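Local coordinates for protein thiosulfate sulfurtransferase (Pseudomonas aeruginosa, PDB 1YT8) that probably transfers sulfane sulfur from thiosulfate to cyanide, as a thiosulfate sulfurtransferase built from four rhodanese-like domains, at residues Q505-L508 / D509-F512; S199-G202 / T203-L207; A402-A405 / K406-P410; P474-D477 / G478-L482; R417-L420 / K421-L424. One frame throughout, in Å; residues are numbered along the deposited sequence.

Contact 1. Residues Q505-L508 / D509-F512; sequences QGYL and DWEF
Y507 meets both W510 and E511, three and four residues further along helix 501-512, and E511 runs back along the tyrosine ring. From its CB, 3.7 Å from L508 O, the chain passes to CG, which lies beside the backbone N (chi1 -64°) and sits 3.5 Å from Y507 O and 4.2 Å above the Y507 ring plane, off toward the rim. The extended chain beyond carries the carboxylate back to the ring: CD comes 3.5 Å from Y507 CE2, planes 40° apart. At the tip E511 OE2 lies 3.2 Å from Y507 OH, a hydroxyl hydrogen-bonded to K117 NZ; OE1 is buried without a partner in the model. W510 comes up on the same side of the ring, CZ3 to Y507 CE1 at 3.6 Å, in an oblique pair with planes at 39°. One turn away Q505 NE2 donates to D509 OD1 (3.1 Å) from above the carboxylate plane, while D509 N to Q505 O spans 2.9 Å. L508 and Y507 pack on I223 of helix 221-227, W510 on V114 and K117 of helix 114-127, and E511 touches R196, wedging the helix between these two beside the sulfite pocket.

Contact 2. Residues S199-G202 / T203-L207; sequences SIIG and TQSLL
The backbone from S199 to L207 is regular alpha helix, with i to i+4 bonds such as Q204 N to I200 O at 2.9 Å and an N-H...O angle of 166°. Onto this pattern T203 and S205 add their hydroxyls. T203 OG1 donates to S199 O at 2.8 Å, while T203 N reaches the same oxygen at 3.0 Å from the opposite face of the carbonyl plane. S205 repeats the arrangement: OG donates to I201 O at 2.6 Å, and S205 N comes to that oxygen at 2.8 Å from its other face. In both residues the hydroxyl lies beside the backbone N (chi1 -62° in T203, -70° in S205), which turns it back toward the preceding turn. Two carbonyls thus each hold two donors, and buried hydroxyls are satisfied within the helix. S205 OG has a further bond with W341 NE1, and I201 CG2 lies 4.1 Å from S205 OG. In the beta-alpha-beta unit of strands 188-192 and 215-218, T203 and L206 pack on V215 of the second strand; I200 and I201 meet E121 and F119 of helix 114-127, while I201 and S205 lie against W341 and M337 of helix 334-344.

Contact 3. Residues A402-A405 / K406-P410; sequences ANYA and KRHIP
Helix 401-406 ends in a loop that folds H408 back over Y404, just ahead of strand 413-414 in the last rhodanese-like domain. The two rings form an offset stack: their centroids are 3.9 Å apart and the planes differ by only 7°. H408 CD2 lies over the centre of the tyrosine ring, 3.4 Å above its plane, whereas Y404 CE1 sits under the imidazole nearer its rim and comes 3.3 Å from H408 CG. The overlap continues to the far ends, where Y404 CZ is 3.5 Å from H408 NE2. Two torsions bring the rings together: the tyrosine CG is trans to the backbone N, and the histidine CG stands between N and the carbonyl carbon (chi1 57°). In the rhodanese topology this loop leads from the helix after strand 393-397 to strand 413-414 at the edge of the five-stranded parallel sheet, and both side chains touch D397, the last residue of the former strand. The backbone leaves the helix through R407 N, which donates to N403 O at 3.1 Å, and K406 N adds only weak bonds to A402 O and N403 O. H408 ND1 donates to I409 O at 3.1 Å, straight at the donor (177°) and in the imidazole plane, though it meets I409 O from above the carbonyl plane; the bond would limit the ring's rotation. At the opposite nitrogen, NE2 makes a weak bond to G478 O. Y404 OH is hydrogen-bonded to A412 O and L481 N, and the tyrosine ring also meets that of W414.

Contact 4. Residues P474-D477 / G478-L482; sequences PTED and GESLL
S480 OG lies amid three polar neighbours: a water, the E476 carboxylate and D477 O. The water is 2.7 Å from S480 OG and donates to D477 O at 3.1 Å, bridging the hydroxyl to the carbonyl three residues earlier. E476 OE1 is 3.1 Å from S480 OG and 3.4 Å from S480 CB, so the carboxylate lies against the whole CB-OG bond. Its carbon chain reaches there fully extended, CG trans to the backbone N (chi1 176°) and CD anti to CA; E476 CG itself is 3.4 Å from S480 OG. OE1 also accepts a weak bond from G411 N in the neighbouring loop. Between the two side chains the backbone turns at G478, whose positive phi of 90° and psi of 177° would press a beta carbon against D477 O. E479 follows as the centre of an inverse gamma turn, its closing bond, S480 N to G478 O at 2.9 Å, being weak. E479 OE2 forms a salt bridge with R486. This surface segment follows helix 464-470: S480 touches Y404 and H408, T475 lies back on W468 and V469 of that helix, and L481 and L482 meet A413 and W414 of strand 413-414.

Contact 5. Residues R417-L420 / K421-L424; sequences RSQL and KQAL
Q419 O and L420 O accept the two clear hydrogen bonds of this contact, in the first turn of helix 420-427. A423 N donates to Q419 O at 3.1 Å, with an N-H...O angle of 159°. L424 N does the same for L420 O at 2.9 Å and 169°. Q419 occupies the N-cap position, and its backbone marks the change from the preceding loop to helical angles at L420. Its side chain lies next to that of Q422, pointing the same way, with the amide planes steeply inclined to each other. L424 curls over the carbonyl of the turn before: CG comes 3.2 Å from L420 O, a placement that follows from its being beside the backbone N (chi1 -64°). A423 CB is 3.6 Å from Q419 O, adding a further apolar neighbour to an acceptor already engaged by A423 N. Several other polar groups have outside partners: K421 NZ forms a salt bridge with E425, S418 OG bonds E31, and R417 NH1 pairs with E52 and S49 O. The chemistry is therefore split: Q419 O and L420 O are satisfied inside the first turn, and L420 and L424 pack on L453 of helix 441-454, whereas R417 and S418 of the loop reach carboxylates within the first rhodanese-like range and K421 pairs one turn on along its own helix.

In the fold
Contacts 3 and 4 are packed directly together, their centres 5 Å apart: A405 O meets G478 N at 2.7 Å and H408 O meets E476 N at 2.8 Å, both probable hydrogen bonds. Contact 5 belongs to the same end of the chain, about 19 Å from each between centres. Contacts 1 and 2 lie far off: contact 2 stands about 39 to 45 Å (centres) from contacts 3, 4 and 5, across the chain's centre, and about 20 Å from contact 1. Both lie near the sulfite site: residues 193-198, which with Q312 line it, run into the helix of contact 2, while the Y507 side chain is about 5 Å from the ion.

Contact 1. Residues Q505-L508 / D509-F512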
loop_
_atom_site.group_PDB
_atom_site.type_symbol
_atom_site.label_atom_id
_atom_site.label_comp_id
_atom_site.label_asym_id
_atom_site.label_seq_id
_atom_site.Cartn_x
_atom_site.Cartn_y
_atom_site.Cartn_z
ATOM N N GLN A 505 -3.447 -11.045 -18.808
ATOM C CA GLN A 505 -2.494 -12.106 -19.112
ATOM C C GLN A 505 -1.087 -11.517 -19.037
ATOM O O GLN A 505 -0.143 -12.178 -18.599
ATOM C CB GLN A 505 -2.737 -12.674 -20.514
ATOM C CG GLN A 505 -1.737 -13.754 -20.927
ATOM C CD GLN A 505 -1.765 -14.965 -20.011
ATOM O OE1 GLN A 505 -2.808 -15.590 -19.827
ATOM N NE2 GLN A 505 -0.616 -15.309 -19.437
ATOM N N GLY A 506 -0.957 -10.265 -19.465
ATOM C CA GLY A 506 0.338 -9.607 -19.437
ATOM C C GLY A 506 0.860 -9.480 -18.019
ATOM O O GLY A 506 2.068 -9.524 -17.784
ATOM N N TYR A 507 -0.059 -9.316 -17.072
ATOM C CA TYR A 507 0.303 -9.195 -15.665
ATOM C C TYR A 507 0.894 -10.523 -15.189
ATOM O O TYR A 507 1.903 -10.549 -14.482
ATOM C CB TYR A 507 -0.929 -8.848 -14.827
ATOM C CG TYR A 507 -0.616 -8.631 -13.366
ATOM C CD1 TYR A 507 0.098 -7.506 -12.946
ATOM C CD2 TYR A 507 -0.999 -9.566 -12.404
ATOM C CE1 TYR A 507 0.423 -7.320 -11.604
ATOM C CE2 TYR A 507 -0.676 -9.390 -11.060
ATOM C CZ TYR A 507 0.033 -8.267 -10.669
ATOM O OH TYR A 507 0.356 -8.091 -9.343
ATOM N N LEU A 508 0.263 -11.625 -15.580
ATOM C CA LEU A 508 0.751 -12.947 -15.201
ATOM C C LEU A 508 2.125 -13.204 -15.815
ATOM O O LEU A 508 3.023 -13.738 -15.155
ATOM C CB LEU A 508 -0.232 -14.028 -15.665
ATOM C CG LEU A 508 -1.652 -13.975 -15.089
ATOM C CD1 LEU A 508 -2.474 -15.107 -15.693
ATOM C CD2 LEU A 508 -1.614 -14.091 -13.563
ATOM N N ASP A 509 2.287 -12.826 -17.081
ATOM C CA ASP A 509 3.560 -13.018 -17.765
ATOM C C ASP A 509 4.649 -12.223 -17.060
ATOM O O ASP A 509 5.787 -12.676 -16.952
ATOM C CB ASP A 509 3.479 -12.573 -19.228
ATOM C CG ASP A 509 2.518 -13.412 -20.047
ATOM O OD1 ASP A 509 2.341 -14.605 -19.734
ATOM O OD2 ASP A 509 1.947 -12.875 -21.019
ATOM N N TRP A 510 4.299 -11.030 -16.585
ATOM C CA TRP A 510 5.259 -10.197 -15.879
ATOM C C TRP A 510 5.716 -10.901 -14.598
ATOM O O TRP A 510 6.912 -10.966 -14.311
ATOM C CB TRP A 510 4.642 -8.836 -15.541
ATOM C CG TRP A 510 5.442 -8.052 -14.545
ATOM C CD1 TRP A 510 6.658 -7.461 -14.743
ATOM C CD2 TRP A 510 5.101 -7.822 -13.173
ATOM N NE1 TRP A 510 7.097 -6.878 -13.578
ATOM C CE2 TRP A 510 6.159 -7.085 -12.598
ATOM C CE3 TRP A 510 4.002 -8.169 -12.375
ATOM C CZ2 TRP A 510 6.155 -6.689 -11.257
ATOM C CZ3 TRP A 510 3.996 -7.776 -11.039
ATOM C CH2 TRP A 510 5.068 -7.041 -10.494
ATOM N N GLU A 511 4.773 -11.441 -13.832
ATOM C CA GLU A 511 5.137 -12.128 -12.596
ATOM C C GLU A 511 5.992 -13.362 -12.879
ATOM O O GLU A 511 6.868 -13.712 -12.088
ATOM C CB GLU A 511 3.881 -12.502 -11.793
ATOM C CG GLU A 511 3.097 -11.276 -11.316
ATOM C CD GLU A 511 1.983 -11.600 -10.332
ATOM O OE1 GLU A 511 1.189 -12.526 -10.597
ATOM O OE2 GLU A 511 1.891 -10.910 -9.295
ATOM N N PHE A 512 5.753 -13.999 -14.022
ATOM C CA PHE A 512 6.504 -15.188 -14.427
ATOM C C PHE A 512 8.001 -14.899 -14.567
ATOM O O PHE A 512 8.833 -15.802 -14.446
ATOM C CB PHE A 512 5.967 -15.706 -15.766
ATOM C CG PHE A 512 6.611 -16.991 -16.235
ATOM C CD1 PHE A 512 6.238 -18.215 -15.688
ATOM C CD2 PHE A 512 7.591 -16.972 -17.227
ATOM C CE1 PHE A 512 6.831 -19.408 -16.123
ATOM C CE2 PHE A 512 8.191 -18.157 -17.669
ATOM C CZ PHE A 512 7.809 -19.377 -17.114
#

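Contact 2. Residues S199-G202 / T203-L207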
loop_
_atom_site.group_PDB
_atom_site.type_symbol
_atom_site.label_atom_id
_atom_site.label_comp_id
_atom_site.label_asym_id
_atom_site.label_seq_id
_atom_site.Cartn_x
_atom_site.Cartn_y
_atom_site.Cartn_z
ATOM N N SER A 199 -2.294 -15.526 -2.995
ATOM C CA SER A 199 -2.753 -16.915 -2.961
ATOM C C SER A 199 -1.583 -17.842 -2.644
ATOM O O SER A 199 -1.752 -18.849 -1.952
ATOM C CB SER A 199 -3.410 -17.327 -4.290
ATOM O OG SER A 199 -2.458 -17.511 -5.329
ATOM N N ILE A 200 -0.395 -17.504 -3.146
ATOM C CA ILE A 200 0.803 -18.309 -2.891
ATOM C C ILE A 200 1.200 -18.171 -1.417
ATOM O O ILE A 200 1.448 -19.163 -0.731
ATOM C CB ILE A 200 1.996 -17.851 -3.772
ATOM C CG1 ILE A 200 1.708 -18.151 -5.245
ATOM C CG2 ILE A 200 3.278 -18.567 -3.337
ATOM C CD1 ILE A 200 2.683 -17.490 -6.216
ATOM N N ILE A 201 1.258 -16.933 -0.939
ATOM C CA ILE A 201 1.621 -16.661 0.446
ATOM C C ILE A 201 0.602 -17.288 1.401
ATOM O O ILE A 201 0.971 -17.861 2.428
ATOM C CB ILE A 201 1.702 -15.135 0.711
ATOM C CG1 ILE A 201 2.793 -14.505 -0.162
ATOM C CG2 ILE A 201 1.977 -14.868 2.184
ATOM C CD1 ILE A 201 4.191 -15.039 0.114
ATOM N N GLY A 202 -0.678 -17.188 1.053
ATOM C CA GLY A 202 -1.714 -17.754 1.898
ATOM C C GLY A 202 -1.661 -19.271 1.949
ATOM O O GLY A 202 -1.807 -19.875 3.012
ATOM N N THR A 203 -1.460 -19.896 0.795
ATOM C CA THR A 203 -1.388 -21.351 0.740
ATOM C C THR A 203 -0.165 -21.836 1.509
ATOM O O THR A 203 -0.258 -22.758 2.315
ATOM C CB THR A 203 -1.306 -21.849 -0.713
ATOM O OG1 THR A 203 -2.491 -21.455 -1.416
ATOM C CG2 THR A 203 -1.186 -23.371 -0.758
ATOM N N GLN A 204 0.977 -21.199 1.274
ATOM C CA GLN A 204 2.196 -21.608 1.955
ATOM C C GLN A 204 2.116 -21.316 3.455
ATOM O O GLN A 204 2.729 -22.019 4.255
ATOM C CB GLN A 204 3.423 -20.935 1.324
ATOM C CG GLN A 204 4.746 -21.606 1.731
ATOM C CD GLN A 204 4.790 -23.094 1.376
ATOM O OE1 GLN A 204 5.141 -23.936 2.208
ATOM N NE2 GLN A 204 4.441 -23.419 0.138
ATOM N N SER A 205 1.357 -20.290 3.842
ATOM C CA SER A 205 1.198 -19.971 5.265
ATOM C C SER A 205 0.544 -21.157 5.973
ATOM O O SER A 205 0.978 -21.576 7.050
ATOM C CB SER A 205 0.297 -18.745 5.465
ATOM O OG SER A 205 0.919 -17.550 5.039
ATOM N N LEU A 206 -0.510 -21.683 5.359
ATOM C CA LEU A 206 -1.242 -22.814 5.917
ATOM C C LEU A 206 -0.383 -24.073 5.974
ATOM O O LEU A 206 -0.481 -24.856 6.921
ATOM C CB LEU A 206 -2.517 -23.069 5.099
ATOM C CG LEU A 206 -3.576 -21.964 5.190
ATOM C CD1 LEU A 206 -4.707 -22.252 4.210
ATOM C CD2 LEU A 206 -4.108 -21.872 6.615
ATOM N N LEU A 207 0.456 -24.274 4.963
ATOM C CA LEU A 207 1.328 -25.440 4.939
ATOM C C LEU A 207 2.396 -25.297 6.013
ATOM O O LEU A 207 2.686 -26.248 6.735
ATOM C CB LEU A 207 1.989 -25.586 3.569
ATOM C CG LEU A 207 1.022 -25.925 2.434
ATOM C CD1 LEU A 207 1.726 -25.825 1.091
ATOM C CD2 LEU A 207 0.470 -27.327 2.666
#

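Contact 3. Residues A402-A405 / K406-P410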
loop_
_atom_site.group_PDB
_atom_site.type_symbol
_atom_site.label_atom_id
_atom_site.label_comp_id
_atom_site.label_asym_id
_atom_site.label_seq_id
_atom_site.Cartn_x
_atom_site.Cartn_y
_atom_site.Cartn_z
ATOM N N ALA A 402 -9.697 9.899 -9.635
ATOM C CA ALA A 402 -10.810 8.958 -9.530
ATOM C C ALA A 402 -11.932 9.562 -8.679
ATOM O O ALA A 402 -13.111 9.413 -9.005
ATOM C CB ALA A 402 -10.336 7.636 -8.920
ATOM N N ASN A 403 -11.561 10.239 -7.595
ATOM C CA ASN A 403 -12.543 10.872 -6.713
ATOM C C ASN A 403 -13.223 12.030 -7.430
ATOM O O ASN A 403 -14.432 12.226 -7.309
ATOM C CB ASN A 403 -11.879 11.402 -5.438
ATOM C CG ASN A 403 -11.275 10.301 -4.591
ATOM O OD1 ASN A 403 -11.825 9.204 -4.496
ATOM N ND2 ASN A 403 -10.147 10.596 -3.952
ATOM N N TYR A 404 -12.432 12.801 -8.167
ATOM C CA TYR A 404 -12.946 13.939 -8.915
ATOM C C TYR A 404 -14.041 13.496 -9.890
ATOM O O TYR A 404 -15.117 14.088 -9.935
ATOM C CB TYR A 404 -11.804 14.610 -9.684
ATOM C CG TYR A 404 -12.252 15.701 -10.627
ATOM C CD1 TYR A 404 -12.521 16.992 -10.166
ATOM C CD2 TYR A 404 -12.418 15.440 -11.986
ATOM C CE1 TYR A 404 -12.944 17.999 -11.045
ATOM C CE2 TYR A 404 -12.843 16.434 -12.868
ATOM C CZ TYR A 404 -13.101 17.706 -12.393
ATOM O OH TYR A 404 -13.510 18.678 -13.276
ATOM N N ALA A 405 -13.760 12.448 -10.660
ATOM C CA ALA A 405 -14.709 11.921 -11.637
ATOM C C ALA A 405 -16.006 11.459 -10.989
ATOM O O ALA A 405 -17.065 11.470 -11.619
ATOM C CB ALA A 405 -14.072 10.762 -12.408
ATOM N N LYS A 406 -15.924 11.052 -9.730
ATOM C CA LYS A 406 -17.099 10.581 -9.013
ATOM C C LYS A 406 -17.984 11.735 -8.548
ATOM O O LYS A 406 -19.214 11.654 -8.614
ATOM C CB LYS A 406 -16.670 9.735 -7.812
ATOM C CG LYS A 406 -17.824 9.155 -7.006
ATOM C CD LYS A 406 -17.332 8.160 -5.960
ATOM C CE LYS A 406 -18.487 7.613 -5.120
ATOM N NZ LYS A 406 -19.521 6.916 -5.943
ATOM N N ARG A 407 -17.360 12.816 -8.094
ATOM C CA ARG A 407 -18.117 13.964 -7.604
ATOM C C ARG A 407 -17.205 15.151 -7.314
ATOM O O ARG A 407 -16.155 14.995 -6.698
ATOM C CB ARG A 407 -18.858 13.570 -6.324
ATOM C CG ARG A 407 -19.821 14.611 -5.781
ATOM C CD ARG A 407 -20.388 14.147 -4.447
ATOM N NE ARG A 407 -19.326 13.985 -3.457
ATOM C CZ ARG A 407 -19.495 13.462 -2.246
ATOM N NH1 ARG A 407 -20.692 13.037 -1.861
ATOM N NH2 ARG A 407 -18.465 13.372 -1.414
ATOM N N HIS A 408 -17.609 16.337 -7.759
ATOM C CA HIS A 408 -16.816 17.534 -7.523
ATOM C C HIS A 408 -17.666 18.792 -7.626
ATOM O O HIS A 408 -18.790 18.759 -8.129
ATOM C CB HIS A 408 -15.652 17.599 -8.519
ATOM C CG HIS A 408 -16.077 17.560 -9.954
ATOM N ND1 HIS A 408 -16.610 18.653 -10.605
ATOM C CD2 HIS A 408 -16.047 16.559 -10.865
ATOM C CE1 HIS A 408 -16.888 18.327 -11.855
ATOM N NE2 HIS A 408 -16.556 17.061 -12.038
ATOM N N ILE A 409 -17.128 19.897 -7.127
ATOM C CA ILE A 409 -17.824 21.172 -7.175
ATOM C C ILE A 409 -17.988 21.561 -8.641
ATOM O O ILE A 409 -17.044 21.469 -9.423
ATOM C CB ILE A 409 -17.011 22.246 -6.420
ATOM C CG1 ILE A 409 -16.844 21.817 -4.961
ATOM C CG2 ILE A 409 -17.702 23.599 -6.518
ATOM C CD1 ILE A 409 -15.908 22.700 -4.143
ATOM N N PRO A 410 -19.197 21.992 -9.040
ATOM C CA PRO A 410 -19.444 22.384 -10.432
ATOM C C PRO A 410 -18.433 23.405 -10.949
ATOM O O PRO A 410 -18.207 24.438 -10.315
ATOM C CB PRO A 410 -20.861 22.948 -10.384
ATOM C CG PRO A 410 -21.499 22.138 -9.304
ATOM C CD PRO A 410 -20.423 22.134 -8.237
#

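Contact 4. Residues P474-D477 / G478-L482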
loop_
_atom_site.group_PDB
_atom_site.type_symbol
_atom_site.label_atom_id
_atom_site.label_comp_id
_atom_site.label_asym_id
_atom_site.label_seq_id
_atom_site.Cartn_x
_atom_site.Cartn_y
_atom_site.Cartn_z
ATOM N N PRO A 474 -24.990 21.753 -4.897
ATOM C CA PRO A 474 -24.933 20.834 -6.036
ATOM C C PRO A 474 -23.530 20.415 -6.464
ATOM O O PRO A 474 -22.569 21.168 -6.314
ATOM C CB PRO A 474 -25.662 21.606 -7.127
ATOM C CG PRO A 474 -25.275 23.016 -6.828
ATOM C CD PRO A 474 -25.444 23.086 -5.326
ATOM N N THR A 475 -23.427 19.202 -6.996
ATOM C CA THR A 475 -22.153 18.682 -7.467
ATOM C C THR A 475 -22.267 18.225 -8.914
ATOM O O THR A 475 -23.364 18.119 -9.468
ATOM C CB THR A 475 -21.647 17.506 -6.600
ATOM O OG1 THR A 475 -22.644 16.479 -6.546
ATOM C CG2 THR A 475 -21.324 17.980 -5.194
ATOM N N GLU A 476 -21.118 17.959 -9.516
ATOM C CA GLU A 476 -21.032 17.538 -10.905
ATOM C C GLU A 476 -20.103 16.327 -10.948
ATOM O O GLU A 476 -19.207 16.206 -10.113
ATOM C CB GLU A 476 -20.459 18.704 -11.719
ATOM C CG GLU A 476 -20.190 18.455 -13.190
ATOM C CD GLU A 476 -19.600 19.688 -13.873
ATOM O OE1 GLU A 476 -18.527 20.168 -13.430
ATOM O OE2 GLU A 476 -20.209 20.181 -14.845
ATOM N N ASP A 477 -20.329 15.415 -11.889
ATOM C CA ASP A 477 -19.469 14.240 -11.996
ATOM C C ASP A 477 -18.884 14.099 -13.394
ATOM O O ASP A 477 -19.224 14.859 -14.297
ATOM C CB ASP A 477 -20.217 12.955 -11.609
ATOM C CG ASP A 477 -21.465 12.721 -12.441
ATOM O OD1 ASP A 477 -21.492 13.132 -13.619
ATOM O OD2 ASP A 477 -22.417 12.104 -11.915
ATOM N N GLY A 478 -17.997 13.123 -13.564
ATOM C CA GLY A 478 -17.367 12.914 -14.852
ATOM C C GLY A 478 -16.089 13.724 -14.947
ATOM O O GLY A 478 -15.747 14.463 -14.024
ATOM N N GLU A 479 -15.379 13.580 -16.060
ATOM C CA GLU A 479 -14.133 14.308 -16.284
ATOM C C GLU A 479 -14.476 15.670 -16.879
ATOM O O GLU A 479 -14.103 15.982 -18.008
ATOM C CB GLU A 479 -13.240 13.521 -17.243
ATOM C CG GLU A 479 -13.023 12.071 -16.830
ATOM C CD GLU A 479 -12.081 11.333 -17.762
ATOM O OE1 GLU A 479 -12.367 11.271 -18.976
ATOM O OE2 GLU A 479 -11.052 10.817 -17.279
ATOM N N SER A 480 -15.185 16.480 -16.100
ATOM C CA SER A 480 -15.622 17.801 -16.542
ATOM C C SER A 480 -14.518 18.697 -17.096
ATOM O O SER A 480 -14.625 19.209 -18.214
ATOM C CB SER A 480 -16.335 18.509 -15.390
ATOM O OG SER A 480 -17.372 17.688 -14.883
ATOM N N LEU A 481 -13.463 18.894 -16.314
ATOM C CA LEU A 481 -12.358 19.737 -16.746
ATOM C C LEU A 481 -11.037 19.256 -16.156
ATOM O O LEU A 481 -10.746 19.513 -14.994
ATOM C CB LEU A 481 -12.614 21.184 -16.321
ATOM C CG LEU A 481 -11.584 22.226 -16.771
ATOM C CD1 LEU A 481 -11.409 22.176 -18.282
ATOM C CD2 LEU A 481 -12.046 23.610 -16.327
ATOM N N LEU A 482 -10.243 18.554 -16.962
ATOM C CA LEU A 482 -8.953 18.042 -16.508
ATOM C C LEU A 482 -7.847 18.963 -17.006
ATOM O O LEU A 482 -7.596 19.052 -18.207
ATOM C CB LEU A 482 -8.731 16.625 -17.046
ATOM C CG LEU A 482 -9.849 15.620 -16.752
ATOM C CD1 LEU A 482 -9.534 14.290 -17.424
ATOM C CD2 LEU A 482 -10.005 15.443 -15.246
HETATM O O HOH W 1 -18.977 16.745 -16.795
#

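Contact 5. Residues R417-L420 / K421-L424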
loop_
_atom_site.group_PDB
_atom_site.type_symbol
_atom_site.label_atom_id
_atom_site.label_comp_id
_atom_site.label_asym_id
_atom_site.label_seq_id
_atom_site.Cartn_x
_atom_site.Cartn_y
_atom_site.Cartn_z
ATOM N N ARG A 417 -0.819 18.418 -8.246
ATOM C CA ARG A 417 -0.034 19.408 -7.534
ATOM C C ARG A 417 1.382 19.490 -8.102
ATOM O O ARG A 417 2.009 20.550 -8.080
ATOM C CB ARG A 417 0.027 19.071 -6.044
ATOM C CG ARG A 417 0.809 20.094 -5.239
ATOM C CD ARG A 417 0.878 19.716 -3.783
ATOM N NE ARG A 417 1.805 20.570 -3.048
ATOM C CZ ARG A 417 2.433 20.197 -1.940
ATOM N NH1 ARG A 417 2.229 18.984 -1.442
ATOM N NH2 ARG A 417 3.277 21.029 -1.339
ATOM N N SER A 418 1.867 18.368 -8.630
ATOM C CA SER A 418 3.212 18.281 -9.193
ATOM C C SER A 418 3.369 18.948 -10.555
ATOM O O SER A 418 4.485 19.097 -11.046
ATOM C CB SER A 418 3.639 16.812 -9.305
ATOM O OG SER A 418 2.825 16.111 -10.230
ATOM N N GLN A 419 2.252 19.346 -11.160
ATOM C CA GLN A 419 2.281 19.992 -12.470
ATOM C C GLN A 419 1.414 21.249 -12.492
ATOM O O GLN A 419 0.714 21.517 -13.471
ATOM C CB GLN A 419 1.798 19.006 -13.544
ATOM C CG GLN A 419 2.688 17.777 -13.692
ATOM C CD GLN A 419 2.267 16.865 -14.830
ATOM O OE1 GLN A 419 1.612 17.296 -15.782
ATOM N NE2 GLN A 419 2.665 15.599 -14.750
ATOM N N LEU A 420 1.483 22.029 -11.418
ATOM C CA LEU A 420 0.689 23.245 -11.310
ATOM C C LEU A 420 1.026 24.327 -12.332
ATOM O O LEU A 420 0.130 25.023 -12.812
ATOM C CB LEU A 420 0.797 23.821 -9.895
ATOM C CG LEU A 420 -0.057 23.142 -8.820
ATOM C CD1 LEU A 420 0.294 23.706 -7.454
ATOM C CD2 LEU A 420 -1.540 23.364 -9.126
ATOM N N LYS A 421 2.302 24.482 -12.665
ATOM C CA LYS A 421 2.683 25.508 -13.629
ATOM C C LYS A 421 1.924 25.297 -14.931
ATOM O O LYS A 421 1.280 26.212 -15.451
ATOM C CB LYS A 421 4.189 25.468 -13.898
ATOM C CG LYS A 421 4.665 26.543 -14.868
ATOM C CD LYS A 421 6.170 26.470 -15.077
ATOM C CE LYS A 421 6.669 27.602 -15.969
ATOM N NZ LYS A 421 6.096 27.534 -17.343
ATOM N N GLN A 422 1.994 24.075 -15.447
ATOM C CA GLN A 422 1.316 23.735 -16.689
ATOM C C GLN A 422 -0.202 23.872 -16.574
ATOM O O GLN A 422 -0.856 24.379 -17.484
ATOM C CB GLN A 422 1.673 22.306 -17.098
ATOM C CG GLN A 422 1.064 21.880 -18.423
ATOM C CD GLN A 422 1.371 20.435 -18.771
ATOM O OE1 GLN A 422 1.034 19.515 -18.020
ATOM N NE2 GLN A 422 2.010 20.228 -19.914
ATOM N N ALA A 423 -0.763 23.422 -15.457
ATOM C CA ALA A 423 -2.207 23.495 -15.261
ATOM C C ALA A 423 -2.717 24.929 -15.272
ATOM O O ALA A 423 -3.721 25.236 -15.916
ATOM C CB ALA A 423 -2.591 22.823 -13.957
ATOM N N LEU A 424 -2.025 25.804 -14.548
ATOM C CA LEU A 424 -2.419 27.203 -14.472
ATOM C C LEU A 424 -2.330 27.883 -15.833
ATOM O O LEU A 424 -3.178 28.709 -16.174
ATOM C CB LEU A 424 -1.552 27.936 -13.443
ATOM C CG LEU A 424 -1.716 27.459 -11.997
ATOM C CD1 LEU A 424 -0.753 28.211 -11.091
ATOM C CD2 LEU A 424 -3.151 27.678 -11.546
#